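Local coordinates for aminopeptidase N family protein (Idiomarina loihiensis L2TR, PDB 4FGM) that probably acts as a zinc-dependent aminopeptidase of the M61 peptidase family, releasing residues from the amino-terminal end of peptides, at residues A[163-168]-A[280-285]; A[174-179]-A[195-200]; A[183-188]-A[273-278]; A[201-206]-A[262-267]. All blocks are in the same frame, centred on the assembly; numbering follows the deposited sequence.

Contact 1. Residues A[163-168]-A[280-285]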
# COMPACT_ATOMS: atom_id res chain seq x y z
N LEU A 163 1.40 -13.12 -16.29
CA LEU A 163 2.83 -13.18 -16.07
C LEU A 163 3.34 -12.08 -15.15
O LEU A 163 4.10 -12.32 -14.22
CB LEU A 163 3.58 -13.09 -17.40
CG LEU A 163 5.11 -13.02 -17.31
CD1 LEU A 163 5.65 -14.40 -16.91
CD2 LEU A 163 5.69 -12.60 -18.65
N ILE A 164 2.92 -10.85 -15.43
CA ILE A 164 3.38 -9.72 -14.63
C ILE A 164 2.64 -9.55 -13.30
O ILE A 164 2.78 -8.54 -12.62
CB ILE A 164 3.31 -8.41 -15.44
CG1 ILE A 164 1.87 -8.10 -15.84
CG2 ILE A 164 4.18 -8.55 -16.68
CD1 ILE A 164 1.72 -6.77 -16.53
N ASP A 165 1.86 -10.56 -12.93
CA ASP A 165 1.15 -10.50 -11.66
C ASP A 165 1.65 -11.58 -10.70
O ASP A 165 0.99 -11.90 -9.71
CB ASP A 165 -0.35 -10.64 -11.87
CG ASP A 165 -1.13 -10.19 -10.65
OD1 ASP A 165 -0.76 -9.13 -10.08
OD2 ASP A 165 -2.11 -10.87 -10.27
N TYR A 166 2.80 -12.16 -11.00
CA TYR A 166 3.39 -13.17 -10.13
C TYR A 166 4.79 -12.73 -9.76
O TYR A 166 5.73 -12.94 -10.52
CB TYR A 166 3.47 -14.55 -10.82
CG TYR A 166 2.15 -15.17 -11.19
CD1 TYR A 166 1.80 -15.35 -12.52
CD2 TYR A 166 1.26 -15.61 -10.21
CE1 TYR A 166 0.59 -15.94 -12.88
CE2 TYR A 166 0.05 -16.20 -10.54
CZ TYR A 166 -0.29 -16.37 -11.88
OH TYR A 166 -1.48 -16.97 -12.23
N PRO A 167 4.96 -12.09 -8.59
CA PRO A 167 6.33 -11.68 -8.24
C PRO A 167 7.13 -12.90 -7.79
O PRO A 167 6.55 -13.92 -7.45
CB PRO A 167 6.11 -10.67 -7.11
CG PRO A 167 4.80 -11.12 -6.48
CD PRO A 167 3.97 -11.45 -7.71
N PHE A 168 8.45 -12.78 -7.80
CA PHE A 168 9.34 -13.87 -7.39
C PHE A 168 10.28 -13.41 -6.28
O PHE A 168 10.77 -12.27 -6.30
CB PHE A 168 10.20 -14.37 -8.57
CG PHE A 168 9.51 -15.34 -9.49
CD1 PHE A 168 8.50 -14.92 -10.35
CD2 PHE A 168 9.90 -16.68 -9.51
CE1 PHE A 168 7.89 -15.82 -11.23
CE2 PHE A 168 9.29 -17.59 -10.39
CZ PHE A 168 8.28 -17.16 -11.25
N ASN A 280 -10.83 -7.62 -3.55
CA ASN A 280 -11.00 -6.21 -3.88
C ASN A 280 -9.81 -5.62 -4.61
O ASN A 280 -8.76 -5.39 -3.98
CB ASN A 280 -11.28 -5.48 -2.57
CG ASN A 280 -12.01 -4.16 -2.75
OD1 ASN A 280 -12.57 -3.88 -3.81
ND2 ASN A 280 -12.03 -3.34 -1.68
N ILE A 281 -9.95 -5.50 -5.93
CA ILE A 281 -8.94 -4.99 -6.87
C ILE A 281 -8.26 -5.99 -7.78
O ILE A 281 -7.78 -5.60 -8.85
CB ILE A 281 -7.84 -4.13 -6.19
CG1 ILE A 281 -7.28 -3.14 -7.21
CG2 ILE A 281 -6.65 -5.00 -5.83
CD1 ILE A 281 -8.34 -2.28 -7.85
N LYS A 282 -8.18 -7.23 -7.34
CA LYS A 282 -7.54 -8.22 -8.19
C LYS A 282 -8.59 -8.90 -9.04
O LYS A 282 -8.33 -9.21 -10.21
CB LYS A 282 -6.79 -9.28 -7.37
CG LYS A 282 -5.41 -8.81 -6.90
CD LYS A 282 -4.86 -7.70 -7.80
CE LYS A 282 -4.07 -8.29 -8.93
NZ LYS A 282 -4.05 -7.33 -10.05
N THR A 283 -9.78 -9.15 -8.47
CA THR A 283 -10.86 -9.79 -9.23
C THR A 283 -11.99 -8.79 -9.42
O THR A 283 -12.45 -8.56 -10.54
CB THR A 283 -11.36 -11.07 -8.55
OG1 THR A 283 -11.45 -10.87 -7.13
CG2 THR A 283 -10.41 -12.22 -8.85
N LEU A 284 -12.45 -8.19 -8.32
CA LEU A 284 -13.48 -7.16 -8.38
C LEU A 284 -12.62 -5.92 -8.66
O LEU A 284 -11.71 -5.63 -7.88
CB LEU A 284 -14.18 -7.01 -7.03
CG LEU A 284 -15.56 -6.33 -6.91
CD1 LEU A 284 -15.52 -5.33 -5.77
CD2 LEU A 284 -15.96 -5.64 -8.21
N LYS A 285 -12.87 -5.22 -9.75
CA LYS A 285 -12.06 -4.05 -10.08
C LYS A 285 -12.79 -3.13 -11.04
O LYS A 285 -13.81 -3.52 -11.62
CB LYS A 285 -10.73 -4.49 -10.71
CG LYS A 285 -10.85 -4.96 -12.15
CD LYS A 285 -9.53 -5.53 -12.68
CE LYS A 285 -9.27 -6.92 -12.10
NZ LYS A 285 -8.04 -7.57 -12.67
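A long, buried salt bridge between Asp165 and Lys282 joins two irregular loops, one following helix 160-163 in the M61 N-terminal family region, the other following the zinc-binding helix 262-277. The backbones stay well apart, with 9.6 Å between Asp165 CA and Lys282 CA, and the two side chains reach across from opposite directions. Asp165 OD1 lies 3.8 Å from Lys282 NZ, too far for a close ion pair. The nearer approach is made by the last methylene of the lysine, Lys282 CE standing 3.5 Å from Asp165 OD2, the ammonium group being turned aside. Bends at chi2 (-24°) and chi3 (-89°) fold the lysine chain on its way to the acid. The aspartate has stronger partners elsewhere: OD1 is hydrogen-bonded to His239 and OD2 forms a salt bridge with Arg240. Its negative charge is therefore probably shared among several groups, Lys282 adding a looser electrostatic term. At their nearest atoms the side chains of Lys282 and the zinc ligand His277 are about 5 Å apart, so the bridge ties the N-terminal region to the loop just beyond the metal site. A type I beta turn from Leu163 to Tyr166 carries Asp165 and leads into strand 168-171, while Asn280, Ile281 and Leu284 pack against helix 303-306, and Asn280 and Leu284 also touch helix 401-413.

Contact 2. Residues A[174-179]-A[195-200]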
# COMPACT_ATOMS: atom_id res chain seq x y z
N THR A 174 12.81 -18.65 4.53
CA THR A 174 12.19 -19.34 5.64
C THR A 174 10.77 -19.52 5.11
O THR A 174 10.13 -18.54 4.70
CB THR A 174 12.15 -18.47 6.93
OG1 THR A 174 13.49 -18.21 7.37
CG2 THR A 174 11.41 -19.21 8.05
N ILE A 175 10.28 -20.76 5.09
CA ILE A 175 8.94 -21.02 4.57
C ILE A 175 8.10 -21.83 5.55
O ILE A 175 8.48 -22.94 5.93
CB ILE A 175 9.02 -21.80 3.23
CG1 ILE A 175 9.94 -21.07 2.24
CG2 ILE A 175 7.63 -21.96 2.63
CD1 ILE A 175 10.19 -21.83 0.95
N GLU A 176 6.97 -21.27 5.93
CA GLU A 176 6.06 -21.92 6.87
C GLU A 176 4.67 -22.01 6.22
O GLU A 176 4.02 -20.99 5.96
CB GLU A 176 5.96 -21.11 8.17
CG GLU A 176 5.17 -21.78 9.28
CD GLU A 176 5.97 -22.85 10.01
OE1 GLU A 176 6.27 -23.90 9.40
OE2 GLU A 176 6.30 -22.63 11.20
N GLU A 177 4.23 -23.23 5.98
CA GLU A 177 2.94 -23.48 5.37
C GLU A 177 1.81 -23.59 6.39
O GLU A 177 2.04 -23.94 7.54
CB GLU A 177 3.02 -24.76 4.53
CG GLU A 177 2.91 -24.53 3.04
CD GLU A 177 4.02 -25.21 2.26
OE1 GLU A 177 4.30 -26.40 2.54
OE2 GLU A 177 4.60 -24.56 1.37
N PHE A 178 0.60 -23.27 5.95
CA PHE A 178 -0.57 -23.39 6.81
C PHE A 178 -1.83 -23.48 5.96
O PHE A 178 -1.78 -23.25 4.75
CB PHE A 178 -0.67 -22.20 7.78
CG PHE A 178 -0.83 -20.85 7.13
CD1 PHE A 178 0.27 -20.17 6.63
CD2 PHE A 178 -2.08 -20.24 7.07
CE1 PHE A 178 0.13 -18.88 6.11
CE2 PHE A 178 -2.23 -18.95 6.55
CZ PHE A 178 -1.13 -18.28 6.06
N ILE A 179 -2.96 -23.82 6.56
CA ILE A 179 -4.18 -23.93 5.77
C ILE A 179 -5.35 -23.13 6.34
O ILE A 179 -5.52 -23.02 7.55
CB ILE A 179 -4.61 -25.42 5.57
CG1 ILE A 179 -5.41 -25.91 6.78
CG2 ILE A 179 -3.39 -26.30 5.36
CD1 ILE A 179 -6.91 -25.98 6.52
N ALA A 195 11.54 -14.35 13.60
CA ALA A 195 10.12 -14.67 13.61
C ALA A 195 9.70 -16.04 14.14
O ALA A 195 10.28 -17.07 13.82
CB ALA A 195 9.54 -14.48 12.21
N ASP A 196 8.66 -16.00 14.96
CA ASP A 196 8.06 -17.21 15.50
C ASP A 196 7.02 -17.52 14.41
O ASP A 196 5.87 -17.10 14.51
CB ASP A 196 7.35 -16.91 16.82
CG ASP A 196 6.67 -18.13 17.40
OD1 ASP A 196 6.44 -19.10 16.64
OD2 ASP A 196 6.36 -18.12 18.62
N THR A 197 7.44 -18.23 13.36
CA THR A 197 6.55 -18.55 12.25
C THR A 197 5.30 -19.34 12.59
O THR A 197 4.27 -19.17 11.95
CB THR A 197 7.30 -19.29 11.12
OG1 THR A 197 8.06 -20.36 11.69
CG2 THR A 197 8.22 -18.34 10.38
N SER A 198 5.37 -20.20 13.59
CA SER A 198 4.18 -20.97 13.97
C SER A 198 3.12 -20.02 14.47
O SER A 198 1.96 -20.10 14.08
CB SER A 198 4.51 -21.99 15.06
OG SER A 198 5.36 -23.01 14.55
N ARG A 199 3.52 -19.10 15.34
CA ARG A 199 2.57 -18.15 15.91
C ARG A 199 2.01 -17.18 14.86
O ARG A 199 0.80 -16.98 14.80
CB ARG A 199 3.25 -17.38 17.05
CG ARG A 199 2.32 -16.52 17.89
CD ARG A 199 2.20 -15.13 17.34
NE ARG A 199 1.52 -14.22 18.26
CZ ARG A 199 1.98 -13.87 19.46
NH1 ARG A 199 3.13 -14.35 19.91
NH2 ARG A 199 1.28 -13.02 20.21
N ILE A 200 2.88 -16.59 14.04
CA ILE A 200 2.45 -15.65 13.01
C ILE A 200 1.54 -16.36 12.01
O ILE A 200 0.51 -15.84 11.59
CB ILE A 200 3.67 -15.05 12.26
CG1 ILE A 200 4.51 -14.21 13.22
CG2 ILE A 200 3.21 -14.19 11.10
CD1 ILE A 200 5.85 -13.78 12.65
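Glu176, on the edge strand 174-180, packs against Thr197 in the first turn of helix 197-215, a surface contact in which strand and helix come within 6.4 Å between Glu176 CA and Thr197 CA. The close part is the overlap of these two side chains. Aliphatic carbon meets aliphatic carbon first, Glu176 CB lying 3.7 Å from Thr197 CB. With CG anti to the backbone N (chi1 -173°) and a bend at chi2 (79°), the glutamate then curls over the threonine, and Thr197 OG1 donates a 2.9 Å hydrogen bond to Glu176 OE2. The hydroxyl meets this oxygen from above the carboxylate plane, 52° out of it. Away from this overlap the fit slackens: Ser198, which is exposed, has OG 3.5 Å from Glu176 OE2, and at the other end Thr174 CG2 only brushes Thr197 CG2 at 4.0 Å, the hydroxyl of Thr174 being engaged by His193. An alanine in place of Glu176 would probably leave the Thr197 hydroxyl without its acceptor and open a gap where CG and the carboxylate had lain over Thr197. The helix start is fixed independently, for Asp196 is the N-cap and its OD1 accepts from Arg199 N at 3.2 Å. Strand 174-180 is held on its inner side by strand 183-190, through backbone bonds such as Glu176 with Leu187, while Phe178 continues the packing along helix 197-215 and Ile200 turns to helix 262-277.

Contact 3. Residues A[183-188]-A[273-278]; sequences IKHSLV and HEYFHS. With ZN (zinc ion), chain C; MAE (maleic acid), chain B.
His185 and Tyr275 meet by a single hydrogen bond on the side of the HExxH helix turned away from the zinc ion in this gluzincin-type peptidase, joining strand 183-190 to helix 262-277. The tyrosine CG is anti to the backbone N (chi1 -162°), sending the ring off the helix to the strand, where its hydroxyl arrives at the edge of the imidazole, near the ring plane. The His185 side chain, with CG anti to its own carbonyl carbon (chi1 -74°), crosses the tyrosine at about a right angle. The two rings touch by their margins, their planes inclined at 43°, without stacking. His185 NE2 and Tyr275 OH are 2.6 Å apart, and either could be the donor. The second ring nitrogen, ND1, donates to Ile183 O at 3.1 Å from above the carbonyl plane, fixing the rotation of the imidazole. A leucine in place of His185 would probably leave the buried Tyr275 hydroxyl without this partner and Ile183 O without its side-chain donor. Phe220 and Tyr223 pack beside both rings.

The same helical turn sends His273 and His277 to the zinc ion, with Glu307 completing the protein ligands. Asp314 accepts from His273 ND1 and the carbonyl of Asn280 from His277 ND1, second-shell bonds that orient both imidazoles. Maleic acid occupies a further zinc position, and Glu274 stands next to it, OE1 lying 3.7 Å from maleic acid O2. Both His273 NE2 and maleic acid O2 lie 2.3 Å from the zinc ion. His277 NE2 is closer to it, at 2.0 Å.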
# COMPACT_ATOMS: atom_id res chain seq x y z
N ILE A 183 -7.50 -24.51 2.02
CA ILE A 183 -6.61 -23.94 1.00
C ILE A 183 -5.20 -23.79 1.55
O ILE A 183 -5.01 -23.38 2.70
CB ILE A 183 -7.15 -22.58 0.50
CG1 ILE A 183 -8.53 -22.78 -0.13
CG2 ILE A 183 -6.19 -21.97 -0.52
CD1 ILE A 183 -9.11 -21.55 -0.83
N LYS A 184 -4.20 -24.14 0.74
CA LYS A 184 -2.81 -24.03 1.18
C LYS A 184 -2.30 -22.59 1.12
O LYS A 184 -2.50 -21.89 0.13
CB LYS A 184 -1.89 -24.91 0.33
CG LYS A 184 -2.10 -26.40 0.51
CD LYS A 184 -0.91 -27.19 -0.00
CE LYS A 184 -1.21 -28.67 0.01
NZ LYS A 184 -1.78 -29.10 1.32
N HIS A 185 -1.64 -22.17 2.19
CA HIS A 185 -1.07 -20.84 2.31
C HIS A 185 0.40 -20.95 2.71
O HIS A 185 0.81 -21.96 3.30
CB HIS A 185 -1.81 -20.01 3.36
CG HIS A 185 -3.17 -19.55 2.93
ND1 HIS A 185 -4.24 -20.41 2.78
CD2 HIS A 185 -3.64 -18.32 2.64
CE1 HIS A 185 -5.30 -19.73 2.41
NE2 HIS A 185 -4.97 -18.45 2.31
N SER A 186 1.17 -19.92 2.41
CA SER A 186 2.59 -19.89 2.75
C SER A 186 3.04 -18.52 3.22
O SER A 186 2.62 -17.49 2.67
CB SER A 186 3.45 -20.28 1.54
OG SER A 186 3.24 -21.63 1.17
N LEU A 187 3.88 -18.51 4.24
CA LEU A 187 4.47 -17.29 4.73
C LEU A 187 5.93 -17.49 4.36
O LEU A 187 6.54 -18.47 4.79
CB LEU A 187 4.33 -17.14 6.24
CG LEU A 187 5.16 -15.96 6.78
CD1 LEU A 187 4.68 -14.65 6.14
CD2 LEU A 187 5.06 -15.89 8.28
N VAL A 188 6.47 -16.59 3.55
CA VAL A 188 7.87 -16.70 3.13
C VAL A 188 8.65 -15.48 3.57
O VAL A 188 8.23 -14.35 3.34
CB VAL A 188 7.96 -16.84 1.59
CG1 VAL A 188 9.42 -17.03 1.18
CG2 VAL A 188 7.11 -17.99 1.12
N HIS A 273 -4.53 -6.54 4.68
CA HIS A 273 -4.81 -5.57 3.64
C HIS A 273 -4.55 -6.15 2.24
O HIS A 273 -5.40 -6.05 1.34
CB HIS A 273 -3.94 -4.32 3.86
CG HIS A 273 -4.20 -3.21 2.90
ND1 HIS A 273 -5.00 -2.13 3.22
CD2 HIS A 273 -3.78 -3.01 1.63
CE1 HIS A 273 -5.06 -1.31 2.18
NE2 HIS A 273 -4.33 -1.82 1.21
N GLU A 274 -3.39 -6.76 2.04
CA GLU A 274 -3.07 -7.32 0.73
C GLU A 274 -3.97 -8.50 0.39
O GLU A 274 -4.42 -8.64 -0.75
CB GLU A 274 -1.60 -7.74 0.69
CG GLU A 274 -0.60 -6.63 1.03
CD GLU A 274 -0.86 -5.33 0.29
OE1 GLU A 274 -1.41 -5.37 -0.83
OE2 GLU A 274 -0.50 -4.26 0.81
N TYR A 275 -4.24 -9.34 1.38
CA TYR A 275 -5.09 -10.52 1.21
C TYR A 275 -6.48 -10.09 0.75
O TYR A 275 -7.03 -10.64 -0.21
CB TYR A 275 -5.19 -11.29 2.53
CG TYR A 275 -5.67 -12.72 2.40
CD1 TYR A 275 -4.86 -13.70 1.82
CD2 TYR A 275 -6.92 -13.11 2.91
CE1 TYR A 275 -5.28 -15.02 1.74
CE2 TYR A 275 -7.35 -14.43 2.84
CZ TYR A 275 -6.52 -15.38 2.26
OH TYR A 275 -6.92 -16.69 2.22
N PHE A 276 -7.05 -9.10 1.42
CA PHE A 276 -8.37 -8.59 1.08
C PHE A 276 -8.39 -8.13 -0.37
O PHE A 276 -9.39 -8.31 -1.09
CB PHE A 276 -8.72 -7.40 1.97
CG PHE A 276 -10.17 -7.01 1.93
CD1 PHE A 276 -11.12 -7.73 2.64
CD2 PHE A 276 -10.60 -5.94 1.15
CE1 PHE A 276 -12.47 -7.40 2.59
CE2 PHE A 276 -11.95 -5.59 1.09
CZ PHE A 276 -12.89 -6.33 1.81
N HIS A 277 -7.28 -7.54 -0.80
CA HIS A 277 -7.13 -7.05 -2.17
C HIS A 277 -7.32 -8.19 -3.18
O HIS A 277 -7.62 -7.93 -4.37
CB HIS A 277 -5.76 -6.40 -2.38
CG HIS A 277 -5.74 -4.92 -2.12
ND1 HIS A 277 -6.71 -4.06 -2.59
CD2 HIS A 277 -4.82 -4.14 -1.51
CE1 HIS A 277 -6.40 -2.82 -2.27
NE2 HIS A 277 -5.25 -2.84 -1.62
N SER A 278 -7.13 -9.44 -2.74
CA SER A 278 -7.31 -10.58 -3.64
C SER A 278 -8.70 -10.51 -4.24
O SER A 278 -8.93 -10.87 -5.42
CB SER A 278 -7.17 -11.89 -2.88
OG SER A 278 -5.81 -12.16 -2.62
ZN ZN C . -4.23 -1.25 -0.98
C1 MAE B . -1.72 -0.64 -1.68
O1 MAE B . -2.47 0.22 -2.26
O2 MAE B . -2.13 -1.82 -1.59
C2 MAE B . -0.40 -0.18 -1.19
C3 MAE B . 0.71 0.16 -1.85
C4 MAE B . 0.91 0.16 -3.29
O3 MAE B . 0.07 -0.19 -4.15
O4 MAE B . 2.02 0.60 -3.66

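Contact 4. Residues A[201-206]-A[262-267]; sequences TADLAK and DNYQTF
Tyr264 reaches from helix 262-277 to Asp203 on helix 197-215, bridging two helices whose backbones are far apart here, 10.7 Å between Asp203 CA and Gln265 CA. At the start of 262-267, Asp262 faces elsewhere: its carboxylate forms salt bridges with Arg328 and Lys331, while its carbonyl oxygen accepts from both the backbone N and the hydroxyl of Thr266. Tyr264 then makes the contact. Its CG is anti to the backbone N (chi1 177°), which carries the ring out between the helices and places the phenol at the aspartate. Tyr264 OH donates at 2.8 Å to Asp203 OD2, which is met on its anti lone pair, away from the other carboxylate oxygen. Asp203 OD2 lies at the edge of the phenol, near the ring plane, and Tyr264 CE2 is 3.5 Å from it; the carboxylate and ring planes are 35° apart. Arg199 NE forms a weak, long ion pair with Asp203 OD2. One residue on, Gln265 turns to helix 326-342, and the Thr266 hydroxyl completes its bond to Asp262 O at 3.0 Å, approaching from the opposite face to Thr266 N. Phe267 comes last, its ring ending near Leu204, where Phe267 CE2 stays 5.1 Å from Leu204 CD1. Helix 197-215 lies between strand 174-180, touched by Thr201, Leu204 and Ala205, and helix 262-277, whose Tyr264 and Phe267 touch Ile200.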
# COMPACT_ATOMS: atom_id res chain seq x y z
N THR A 201 1.93 -17.56 11.64
CA THR A 201 1.18 -18.36 10.70
C THR A 201 -0.19 -18.72 11.27
O THR A 201 -1.19 -18.72 10.55
CB THR A 201 2.01 -19.61 10.34
OG1 THR A 201 2.49 -19.48 9.00
CG2 THR A 201 1.21 -20.88 10.50
N ALA A 202 -0.23 -19.02 12.57
CA ALA A 202 -1.48 -19.35 13.23
C ALA A 202 -2.41 -18.14 13.18
O ALA A 202 -3.62 -18.28 12.96
CB ALA A 202 -1.23 -19.76 14.67
N ASP A 203 -1.86 -16.94 13.39
CA ASP A 203 -2.69 -15.74 13.32
C ASP A 203 -3.15 -15.46 11.89
O ASP A 203 -4.30 -15.05 11.67
CB ASP A 203 -1.95 -14.52 13.88
CG ASP A 203 -1.79 -14.57 15.39
OD1 ASP A 203 -2.61 -15.25 16.05
OD2 ASP A 203 -0.86 -13.92 15.91
N LEU A 204 -2.27 -15.68 10.91
CA LEU A 204 -2.64 -15.45 9.52
C LEU A 204 -3.78 -16.40 9.13
O LEU A 204 -4.69 -16.01 8.38
CB LEU A 204 -1.44 -15.64 8.59
CG LEU A 204 -0.34 -14.56 8.68
CD1 LEU A 204 0.81 -14.89 7.72
CD2 LEU A 204 -0.95 -13.19 8.35
N ALA A 205 -3.73 -17.63 9.64
CA ALA A 205 -4.76 -18.61 9.35
C ALA A 205 -6.11 -18.05 9.81
O ALA A 205 -7.11 -18.17 9.10
CB ALA A 205 -4.47 -19.93 10.05
N LYS A 206 -6.13 -17.45 10.99
CA LYS A 206 -7.36 -16.87 11.52
C LYS A 206 -7.84 -15.73 10.63
O LYS A 206 -9.00 -15.71 10.21
CB LYS A 206 -7.16 -16.37 12.96
CG LYS A 206 -7.47 -17.42 14.01
CD LYS A 206 -7.58 -16.83 15.41
CE LYS A 206 -6.22 -16.71 16.09
NZ LYS A 206 -6.36 -16.21 17.49
N ASP A 262 2.19 -3.00 19.01
CA ASP A 262 1.85 -2.17 17.86
C ASP A 262 2.56 -2.54 16.57
O ASP A 262 1.98 -2.46 15.48
CB ASP A 262 2.12 -0.70 18.19
CG ASP A 262 1.21 -0.18 19.29
OD1 ASP A 262 0.81 -0.99 20.16
OD2 ASP A 262 0.91 1.04 19.31
N ASN A 263 3.82 -2.95 16.67
CA ASN A 263 4.58 -3.31 15.48
C ASN A 263 4.08 -4.57 14.80
O ASN A 263 3.88 -4.58 13.59
CB ASN A 263 6.06 -3.45 15.81
CG ASN A 263 6.64 -2.17 16.35
OD1 ASN A 263 6.41 -1.09 15.80
ND2 ASN A 263 7.41 -2.27 17.43
N TYR A 264 3.86 -5.63 15.58
CA TYR A 264 3.37 -6.87 15.03
C TYR A 264 1.97 -6.64 14.46
O TYR A 264 1.61 -7.20 13.42
CB TYR A 264 3.34 -7.96 16.10
CG TYR A 264 2.77 -9.29 15.64
CD1 TYR A 264 3.07 -9.80 14.38
CD2 TYR A 264 1.95 -10.05 16.48
CE1 TYR A 264 2.57 -11.03 13.96
CE2 TYR A 264 1.44 -11.28 16.08
CZ TYR A 264 1.75 -11.77 14.81
OH TYR A 264 1.26 -12.98 14.40
N GLN A 265 1.20 -5.78 15.13
CA GLN A 265 -0.15 -5.45 14.68
C GLN A 265 -0.10 -4.79 13.30
O GLN A 265 -0.94 -5.05 12.44
CB GLN A 265 -0.81 -4.51 15.70
CG GLN A 265 -2.05 -3.78 15.21
CD GLN A 265 -1.79 -2.29 15.01
OE1 GLN A 265 -1.57 -1.83 13.89
NE2 GLN A 265 -1.81 -1.54 16.11
N THR A 266 0.89 -3.93 13.09
CA THR A 266 1.05 -3.25 11.81
C THR A 266 1.29 -4.28 10.70
O THR A 266 0.77 -4.15 9.59
CB THR A 266 2.21 -2.26 11.85
OG1 THR A 266 1.87 -1.17 12.72
CG2 THR A 266 2.51 -1.70 10.48
N PHE A 267 2.06 -5.32 11.01
CA PHE A 267 2.35 -6.37 10.04
C PHE A 267 1.09 -7.16 9.72
O PHE A 267 0.79 -7.42 8.55
CB PHE A 267 3.43 -7.32 10.58
CG PHE A 267 3.71 -8.48 9.66
CD1 PHE A 267 4.35 -8.28 8.44
CD2 PHE A 267 3.31 -9.77 10.00
CE1 PHE A 267 4.59 -9.35 7.57
CE2 PHE A 267 3.54 -10.84 9.15
CZ PHE A 267 4.19 -10.63 7.93

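Contacts 2, 3 and 4 form a compact group, their centres 11 to 13 Å apart. Strands 174-180 and 183-190, neighbours in the five-stranded sheet, carry the first segments of contacts 2 and 3; helix 197-215 serves contacts 2 and 4, and helix 262-277 serves contacts 3 and 4. Along the chain, contact 2 closes before contact 4 opens, contacts 2 and 3 interlock, and contact 1 spans all three. The centre of contact 1 is about 12 Å from that of contact 3, and its loop meets the zinc helix through a probable Lys282 N to His277 O bond. The sheet touches both helix 197-215 and the zinc-binding helix 262-277, which also touch each other.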